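PDB 3L84: transketolase from Campylobacter jejuni, which belongs to the thiamine diphosphate-dependent transketolase family, built from two successive cofactor-binding-type alpha/beta domains and a smaller C-terminal domain. Local coordinates for residues Y330-N344 / P473-L487. Residues are numbered along the deposited sequence; the frame is centred on the assembly and turned at random.
Sequences YPDFKGKDLATRDSN and PADGVENVKAWQIAL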
# COMPACT_ATOMS: atom_id res chain seq x y z
N TYR A 330 20.87 -27.22 4.35
CA TYR A 330 20.63 -25.96 5.07
C TYR A 330 21.47 -25.89 6.31
O TYR A 330 22.01 -26.92 6.75
CB TYR A 330 19.18 -25.89 5.51
CG TYR A 330 18.20 -25.70 4.38
CD1 TYR A 330 17.70 -24.46 4.07
CD2 TYR A 330 17.74 -26.78 3.63
CE1 TYR A 330 16.78 -24.27 3.07
CE2 TYR A 330 16.82 -26.59 2.61
CZ TYR A 330 16.35 -25.33 2.34
OH TYR A 330 15.41 -25.11 1.33
N PRO A 331 21.66 -24.70 6.89
CA PRO A 331 22.39 -24.65 8.18
C PRO A 331 21.65 -25.39 9.27
O PRO A 331 20.40 -25.43 9.27
CB PRO A 331 22.42 -23.14 8.52
CG PRO A 331 22.01 -22.44 7.21
CD PRO A 331 21.09 -23.39 6.53
N ASP A 332 22.43 -25.90 10.20
CA ASP A 332 21.94 -26.61 11.37
C ASP A 332 21.93 -25.63 12.52
O ASP A 332 22.95 -25.32 13.11
CB ASP A 332 22.81 -27.81 11.68
CG ASP A 332 22.33 -28.59 12.87
OD1 ASP A 332 21.30 -28.22 13.48
OD2 ASP A 332 22.99 -29.59 13.25
N PHE A 333 20.74 -25.15 12.85
CA PHE A 333 20.56 -24.17 13.91
C PHE A 333 20.10 -24.77 15.22
O PHE A 333 19.73 -24.03 16.15
CB PHE A 333 19.56 -23.10 13.48
CG PHE A 333 20.00 -22.28 12.30
CD1 PHE A 333 21.06 -21.42 12.39
CD2 PHE A 333 19.25 -22.29 11.14
CE1 PHE A 333 21.40 -20.62 11.31
CE2 PHE A 333 19.60 -21.51 10.08
CZ PHE A 333 20.65 -20.65 10.18
N LYS A 334 20.07 -26.08 15.30
CA LYS A 334 19.65 -26.74 16.53
C LYS A 334 20.39 -26.22 17.76
O LYS A 334 21.58 -26.21 17.80
CB LYS A 334 19.72 -28.26 16.42
CG LYS A 334 19.11 -28.94 17.58
CD LYS A 334 19.09 -30.44 17.43
CE LYS A 334 18.36 -31.11 18.59
NZ LYS A 334 18.64 -32.55 18.55
N GLY A 335 19.64 -25.74 18.74
CA GLY A 335 20.20 -25.29 20.00
C GLY A 335 20.84 -23.91 19.99
O GLY A 335 21.38 -23.47 21.01
N LYS A 336 20.77 -23.22 18.85
CA LYS A 336 21.45 -21.93 18.70
C LYS A 336 20.43 -20.82 18.87
O LYS A 336 19.48 -20.72 18.09
CB LYS A 336 22.15 -21.84 17.34
CG LYS A 336 23.26 -22.82 17.15
CD LYS A 336 24.09 -22.59 15.85
CE LYS A 336 25.58 -22.91 16.03
NZ LYS A 336 25.90 -24.39 16.12
N ASP A 337 20.60 -20.01 19.89
CA ASP A 337 19.79 -18.81 20.10
C ASP A 337 20.17 -17.76 19.04
O ASP A 337 21.34 -17.47 18.82
CB ASP A 337 20.01 -18.22 21.48
CG ASP A 337 19.55 -19.11 22.62
OD1 ASP A 337 18.90 -20.18 22.43
OD2 ASP A 337 19.95 -18.77 23.77
N LEU A 338 19.18 -17.19 18.35
CA LEU A 338 19.44 -16.23 17.28
C LEU A 338 18.17 -15.43 17.01
O LEU A 338 17.06 -15.84 17.32
CB LEU A 338 19.87 -16.94 15.98
CG LEU A 338 19.09 -18.19 15.58
CD1 LEU A 338 17.75 -17.80 14.93
CD2 LEU A 338 19.94 -19.09 14.66
N ALA A 339 18.36 -14.25 16.44
CA ALA A 339 17.25 -13.55 15.85
C ALA A 339 16.90 -14.25 14.53
O ALA A 339 17.80 -14.61 13.76
CB ALA A 339 17.67 -12.11 15.55
N THR A 340 15.61 -14.39 14.22
CA THR A 340 15.27 -15.12 12.99
C THR A 340 15.59 -14.28 11.74
O THR A 340 15.74 -14.86 10.68
CB THR A 340 13.86 -15.65 13.02
OG1 THR A 340 12.94 -14.61 13.33
CG2 THR A 340 13.75 -16.83 14.01
N ARG A 341 15.82 -12.97 11.82
CA ARG A 341 16.37 -12.28 10.65
C ARG A 341 17.75 -12.86 10.30
O ARG A 341 18.12 -12.89 9.12
CB ARG A 341 16.47 -10.76 10.85
CG ARG A 341 17.39 -10.27 11.93
CD ARG A 341 17.46 -8.77 11.90
NE ARG A 341 18.16 -8.21 13.06
CZ ARG A 341 18.68 -6.99 13.13
NH1 ARG A 341 18.74 -6.18 12.09
NH2 ARG A 341 19.22 -6.59 14.29
N ASP A 342 18.54 -13.24 11.30
CA ASP A 342 19.88 -13.76 11.11
C ASP A 342 19.89 -15.19 10.62
O ASP A 342 20.64 -15.51 9.69
CB ASP A 342 20.69 -13.62 12.41
CG ASP A 342 20.98 -12.20 12.79
OD1 ASP A 342 21.11 -11.34 11.90
OD2 ASP A 342 21.12 -11.91 14.00
N SER A 343 19.08 -16.09 11.20
CA SER A 343 18.95 -17.41 10.62
C SER A 343 18.48 -17.29 9.18
O SER A 343 19.00 -17.97 8.29
CB SER A 343 18.02 -18.31 11.42
OG SER A 343 16.74 -17.73 11.61
N ASN A 344 17.53 -16.41 8.93
CA ASN A 344 17.00 -16.30 7.57
C ASN A 344 18.05 -15.82 6.60
O ASN A 344 18.12 -16.34 5.47
CB ASN A 344 15.74 -15.44 7.56
CG ASN A 344 15.05 -15.47 6.22
OD1 ASN A 344 15.21 -14.54 5.38
ND2 ASN A 344 14.35 -16.53 5.98
N PRO A 473 8.66 -18.07 12.18
CA PRO A 473 9.42 -19.12 12.86
C PRO A 473 9.89 -18.66 14.23
O PRO A 473 10.24 -17.49 14.43
CB PRO A 473 10.61 -19.37 11.93
CG PRO A 473 10.75 -18.11 11.18
CD PRO A 473 9.35 -17.62 10.94
N ALA A 474 9.89 -19.58 15.19
CA ALA A 474 10.35 -19.29 16.53
C ALA A 474 11.85 -19.49 16.69
O ALA A 474 12.43 -18.96 17.66
CB ALA A 474 9.62 -20.16 17.52
N ASP A 475 12.50 -20.15 15.76
CA ASP A 475 13.96 -20.38 15.86
C ASP A 475 14.48 -20.71 14.48
O ASP A 475 13.71 -20.76 13.52
CB ASP A 475 14.33 -21.45 16.93
CG ASP A 475 13.98 -22.87 16.57
OD1 ASP A 475 13.48 -23.15 15.46
OD2 ASP A 475 14.29 -23.76 17.42
N GLY A 476 15.77 -20.96 14.37
CA GLY A 476 16.37 -21.26 13.10
C GLY A 476 15.93 -22.54 12.47
O GLY A 476 15.86 -22.63 11.25
N VAL A 477 15.69 -23.54 13.29
CA VAL A 477 15.25 -24.82 12.78
C VAL A 477 13.86 -24.66 12.11
O VAL A 477 13.63 -25.13 10.99
CB VAL A 477 15.22 -25.88 13.88
CG1 VAL A 477 14.55 -27.16 13.44
CG2 VAL A 477 16.67 -26.15 14.38
N GLU A 478 12.94 -23.99 12.79
CA GLU A 478 11.66 -23.71 12.17
C GLU A 478 11.84 -22.90 10.88
O GLU A 478 11.10 -23.08 9.92
CB GLU A 478 10.69 -22.99 13.12
CG GLU A 478 10.17 -23.78 14.31
CD GLU A 478 8.96 -23.19 14.96
OE1 GLU A 478 8.60 -22.01 14.69
OE2 GLU A 478 8.35 -23.90 15.79
N ASN A 479 12.78 -21.97 10.87
CA ASN A 479 13.02 -21.14 9.70
C ASN A 479 13.44 -21.97 8.48
O ASN A 479 13.01 -21.73 7.35
CB ASN A 479 14.05 -20.05 10.07
CG ASN A 479 14.20 -18.91 9.09
OD1 ASN A 479 13.54 -18.82 7.98
ND2 ASN A 479 14.99 -17.99 9.48
N VAL A 480 14.30 -22.98 8.71
CA VAL A 480 14.73 -23.91 7.67
C VAL A 480 13.54 -24.74 7.19
O VAL A 480 13.33 -24.88 5.97
CB VAL A 480 15.86 -24.85 8.18
CG1 VAL A 480 16.00 -26.05 7.26
CG2 VAL A 480 17.11 -24.05 8.33
N LYS A 481 12.78 -25.33 8.12
CA LYS A 481 11.65 -26.17 7.73
C LYS A 481 10.62 -25.36 6.92
O LYS A 481 10.02 -25.88 5.97
CB LYS A 481 11.01 -26.82 8.96
CG LYS A 481 11.91 -27.86 9.61
CD LYS A 481 11.35 -28.29 10.95
CE LYS A 481 12.15 -29.38 11.65
NZ LYS A 481 11.60 -29.55 13.05
N ALA A 482 10.46 -24.08 7.28
CA ALA A 482 9.55 -23.20 6.56
C ALA A 482 10.03 -23.02 5.12
O ALA A 482 9.22 -23.07 4.20
CB ALA A 482 9.47 -21.83 7.23
N TRP A 483 11.32 -22.78 4.90
CA TRP A 483 11.85 -22.68 3.53
C TRP A 483 11.65 -23.97 2.74
O TRP A 483 11.34 -23.93 1.55
CB TRP A 483 13.32 -22.28 3.56
CG TRP A 483 13.49 -20.79 3.53
CD1 TRP A 483 13.82 -19.97 4.57
CD2 TRP A 483 13.30 -19.95 2.38
NE1 TRP A 483 13.88 -18.66 4.11
CE2 TRP A 483 13.54 -18.63 2.79
CE3 TRP A 483 12.91 -20.19 1.07
CZ2 TRP A 483 13.46 -17.55 1.91
CZ3 TRP A 483 12.82 -19.12 0.19
CH2 TRP A 483 13.09 -17.81 0.61
N GLN A 484 11.87 -25.13 3.38
CA GLN A 484 11.68 -26.39 2.67
C GLN A 484 10.25 -26.51 2.17
O GLN A 484 10.01 -26.94 1.05
CB GLN A 484 12.13 -27.57 3.53
CG GLN A 484 13.64 -27.59 3.76
CD GLN A 484 14.08 -28.60 4.78
OE1 GLN A 484 13.54 -28.66 5.87
NE2 GLN A 484 15.13 -29.38 4.43
N ILE A 485 9.29 -26.12 3.00
CA ILE A 485 7.89 -26.09 2.56
C ILE A 485 7.66 -25.04 1.48
O ILE A 485 7.02 -25.34 0.45
CB ILE A 485 6.96 -25.84 3.75
CG1 ILE A 485 7.07 -26.95 4.79
CG2 ILE A 485 5.50 -25.66 3.28
CD1 ILE A 485 6.70 -26.52 6.23
N ALA A 486 8.16 -23.84 1.69
CA ALA A 486 7.91 -22.76 0.74
C ALA A 486 8.42 -23.09 -0.66
O ALA A 486 7.75 -22.79 -1.66
CB ALA A 486 8.55 -21.49 1.21
N LEU A 487 9.59 -23.72 -0.77
CA LEU A 487 10.12 -24.05 -2.10
C LEU A 487 9.30 -25.09 -2.81
O LEU A 487 9.27 -25.07 -4.02
CB LEU A 487 11.58 -24.48 -2.02
CG LEU A 487 12.50 -23.35 -1.64
CD1 LEU A 487 13.86 -23.92 -1.26
CD2 LEU A 487 12.73 -22.29 -2.68
O HOH W 1 17.71 -21.85 16.32
O HOH W 2 16.63 -25.61 18.35
O HOH W 3 10.22 -14.98 13.56
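S343 OG is gripped twice: it accepts from N479 ND2 across the contact at 2.8 Å, in the plane of the N479 amide, and donates to T340 O, so the buried hydroxyl links that amide to the first turn of helix 340-354. At the other end of the same amide, N479 OD1 accepts, on a lone pair, from N344 ND2 at 3.1 Å. The two amides lie nearly coplanar, 5° apart, and the bonds at both ends fix the rotation of the N479 group. N344 reaches across because its CG stands anti to the backbone N (chi1 -171°), and its amide ends at the edge of the W483 ring. N479 illustrates how one asparagine, donor and acceptor at once, can join two helices of an alpha/beta domain, here the pyrimidine-binding domain of transketolase. Segments 340-344 and 476-487 cross at -48° beside a parallel sheet, with F495 of strand 493-496 touching N479. The loop 330-338, which leads into helix 340-354, runs along helix 476-488. G476 brings bare backbone against F333, whose CD2 lies 3.4 Å from G476 O; V480 CG2 meets that ring at its edge, and P331 CB and S343 CB cover opposite faces. Farther along, the Y330 ring runs past V480 and Q484, with Y330 CE2 3.5 Å from Q484 CG. At the helix start D475 OD1 caps E478 N, and one water joins G476 N to the carbonyls of F333 and K336.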